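PDB 4Z8I: peptidoglycan recognition protein 3 from Branchiostoma belcheri tsingtauense, which hydrolyses the amide bond between N-acetylmuramic acid and L-alanine in peptidoglycan as a zinc amidase and also carries a chitin-binding domain. Local coordinates for the zinc ion site. Numbering follows the deposited sequence.

The zinc ion site. Residues 92-94, 150, 202, 208, 210. With ZN (zinc ion), chain B.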
ATOM      1  N   ILE A  92      -1.992  -9.243   3.950  1.00 37.94           N
ATOM      2  CA  ILE A  92      -1.501  -8.241   4.888  1.00 37.53           C
ATOM      3  C   ILE A  92      -0.805  -8.893   6.083  1.00 48.89           C
ATOM      4  O   ILE A  92      -1.336  -9.826   6.691  1.00 33.22           O
ATOM      5  CB  ILE A  92      -2.642  -7.332   5.380  1.00 33.98           C
ATOM      6  CG1 ILE A  92      -3.309  -6.632   4.196  1.00 39.32           C
ATOM      7  CG2 ILE A  92      -2.125  -6.309   6.383  1.00 25.65           C
ATOM      8  CD1 ILE A  92      -2.384  -5.701   3.436  1.00 24.61           C
ATOM      9  N   HIS A  93       0.382  -8.393   6.414  1.00 39.84           N
ATOM     10  CA  HIS A  93       1.182  -8.956   7.495  1.00 31.41           C
ATOM     11  C   HIS A  93       1.498  -7.908   8.549  1.00 38.83           C
ATOM     12  O   HIS A  93       1.423  -6.709   8.279  1.00 37.61           O
ATOM     13  CB  HIS A  93       2.495  -9.511   6.941  1.00 26.32           C
ATOM     14  CG  HIS A  93       2.330 -10.733   6.096  1.00 32.51           C
ATOM     15  ND1 HIS A  93       2.385 -12.008   6.615  1.00 41.69           N
ATOM     16  CD2 HIS A  93       2.115 -10.878   4.766  1.00 31.70           C
ATOM     17  CE1 HIS A  93       2.208 -12.885   5.645  1.00 33.61           C
ATOM     18  NE2 HIS A  93       2.040 -12.224   4.513  1.00 30.78           N
ATOM     19  N   HIS A  94       1.846  -8.358   9.752  1.00 30.83           N
ATOM     20  CA  HIS A  94       2.478  -7.473  10.725  1.00 34.32           C
ATOM     21  C   HIS A  94       3.857  -8.016  11.089  1.00 34.91           C
ATOM     22  O   HIS A  94       4.116  -9.212  10.964  1.00 30.89           O
ATOM     23  CB  HIS A  94       1.593  -7.212  11.958  1.00 23.61           C
ATOM     24  CG  HIS A  94       1.602  -8.311  12.979  1.00 45.81           C
ATOM     25  ND1 HIS A  94       1.363  -8.076  14.318  1.00 35.79           N
ATOM     26  CD2 HIS A  94       1.795  -9.647  12.861  1.00 33.39           C
ATOM     27  CE1 HIS A  94       1.424  -9.217  14.981  1.00 31.65           C
ATOM     28  NE2 HIS A  94       1.685 -10.186  14.122  1.00 35.39           N
ATOM     29  N   HIS A 150       6.148 -15.083   2.228  1.00 44.99           N
ATOM     30  CA  HIS A 150       5.412 -14.541   3.366  1.00 42.40           C
ATOM     31  C   HIS A 150       4.206 -15.394   3.753  1.00 37.59           C
ATOM     32  O   HIS A 150       3.742 -15.340   4.892  1.00 36.30           O
ATOM     33  CB  HIS A 150       4.962 -13.107   3.066  1.00 43.89           C
ATOM     34  CG  HIS A 150       4.101 -12.986   1.845  1.00 52.34           C
ATOM     35  ND1 HIS A 150       2.734 -13.162   1.877  1.00 51.08           N
ATOM     36  CD2 HIS A 150       4.413 -12.707   0.557  1.00 54.69           C
ATOM     37  CE1 HIS A 150       2.241 -12.995   0.663  1.00 50.38           C
ATOM     38  NE2 HIS A 150       3.239 -12.718  -0.157  1.00 55.77           N
ATOM     39  N   HIS A 202      -3.010 -12.394   6.925  1.00 33.30           N
ATOM     40  CA  HIS A 202      -2.187 -13.602   6.921  1.00 27.88           C
ATOM     41  C   HIS A 202      -2.926 -14.774   7.569  1.00 49.04           C
ATOM     42  O   HIS A 202      -2.838 -15.908   7.100  1.00 64.27           O
ATOM     43  CB  HIS A 202      -0.856 -13.348   7.630  1.00 35.04           C
ATOM     44  CG  HIS A 202       0.129 -14.467   7.493  1.00 49.37           C
ATOM     45  ND1 HIS A 202       1.302 -14.517   8.214  1.00 53.64           N
ATOM     46  CD2 HIS A 202       0.123 -15.573   6.711  1.00 47.10           C
ATOM     47  CE1 HIS A 202       1.974 -15.607   7.887  1.00 59.84           C
ATOM     48  NE2 HIS A 202       1.279 -16.266   6.977  1.00 42.06           N
ATOM     49  N   THR A 208      -1.519 -18.279  11.775  1.00 49.56           N
ATOM     50  CA  THR A 208      -0.806 -17.314  12.607  1.00 53.72           C
ATOM     51  C   THR A 208      -1.791 -16.359  13.262  1.00 56.97           C
ATOM     52  O   THR A 208      -2.987 -16.392  12.975  1.00 67.75           O
ATOM     53  CB  THR A 208       0.215 -16.487  11.793  1.00 62.13           C
ATOM     54  OG1 THR A 208      -0.399 -16.007  10.590  1.00 68.65           O
ATOM     55  CG2 THR A 208       1.418 -17.331  11.429  1.00 80.30           C
ATOM     56  N   CYS A 210      -0.957 -13.300  12.863  1.00 33.41           N
ATOM     57  CA  CYS A 210      -0.686 -12.234  11.904  1.00 40.76           C
ATOM     58  C   CYS A 210      -1.961 -11.929  11.129  1.00 42.49           C
ATOM     59  O   CYS A 210      -2.677 -12.848  10.732  1.00 49.22           O
ATOM     60  CB  CYS A 210       0.420 -12.682  10.944  1.00 24.30           C
ATOM     61  SG  CYS A 210       1.196 -11.384   9.972  1.00 40.54           S
TER
HETATM   62 ZN    ZN B 301       2.146 -12.768   8.453  0.95 44.88          ZN
HETATM   63  O   HOH W   1       4.041 -13.223   8.583  1.00 39.06           O
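Cys210 SG is the best-held polar atom of the protein here, gripped twice: it bonds the zinc ion ZN at 2.3 Å and takes a hydrogen bond from the backbone His94 N at 3.1 Å. That N-H points almost straight at the sulfur, 165° at the hydrogen, and could stabilise negative charge if the sulfur is a thiolate. Since His94 follows His93 on strand 89-94, the same strand supplies both a ligand to the metal and a donor to the sulfur. SG stands anti to its own backbone N, which turns it from its loop toward the metal.

This is the catalytic zinc site of a type 2 amidase fold, with two histidines, a cysteine and a water set near tetrahedrally. Both imidazoles bind through ND1, the nitrogen next to the CB-bearing carbon, but they arrive differently. His93 carries CG beside its backbone N and anti to the carbonyl carbon, and sets ND1 2.0 Å from ZN. His202, at the start of helix 202-205, has CG anti to its N and brings ND1 to the same distance from ZN. The rings are crossed: CE1 of His93 lies over one face of His202, toward the rim, while CE1 of His202 meets the edge of His93 in its plane. Thr208 OG1 sits on the opposite face of His202, 3.3 Å above its plane and offset to the rim, with Cys210 SG at the ring's edge.

Behind His93, its NE2 donates to His150 ND1 at 2.9 Å, a bent bond tilted out of both ring planes. This second-shell contact should help restrain the rotation of the His93 ring and may tune its donation to the metal.

Water 1 also binds the metal, its oxygen 2.0 Å from ZN. In this family such a water is activated to attack the amide carbonyl; here its bond to ZN makes an angle of 120° with that of Cys210 SG but 92° with that of His93 ND1.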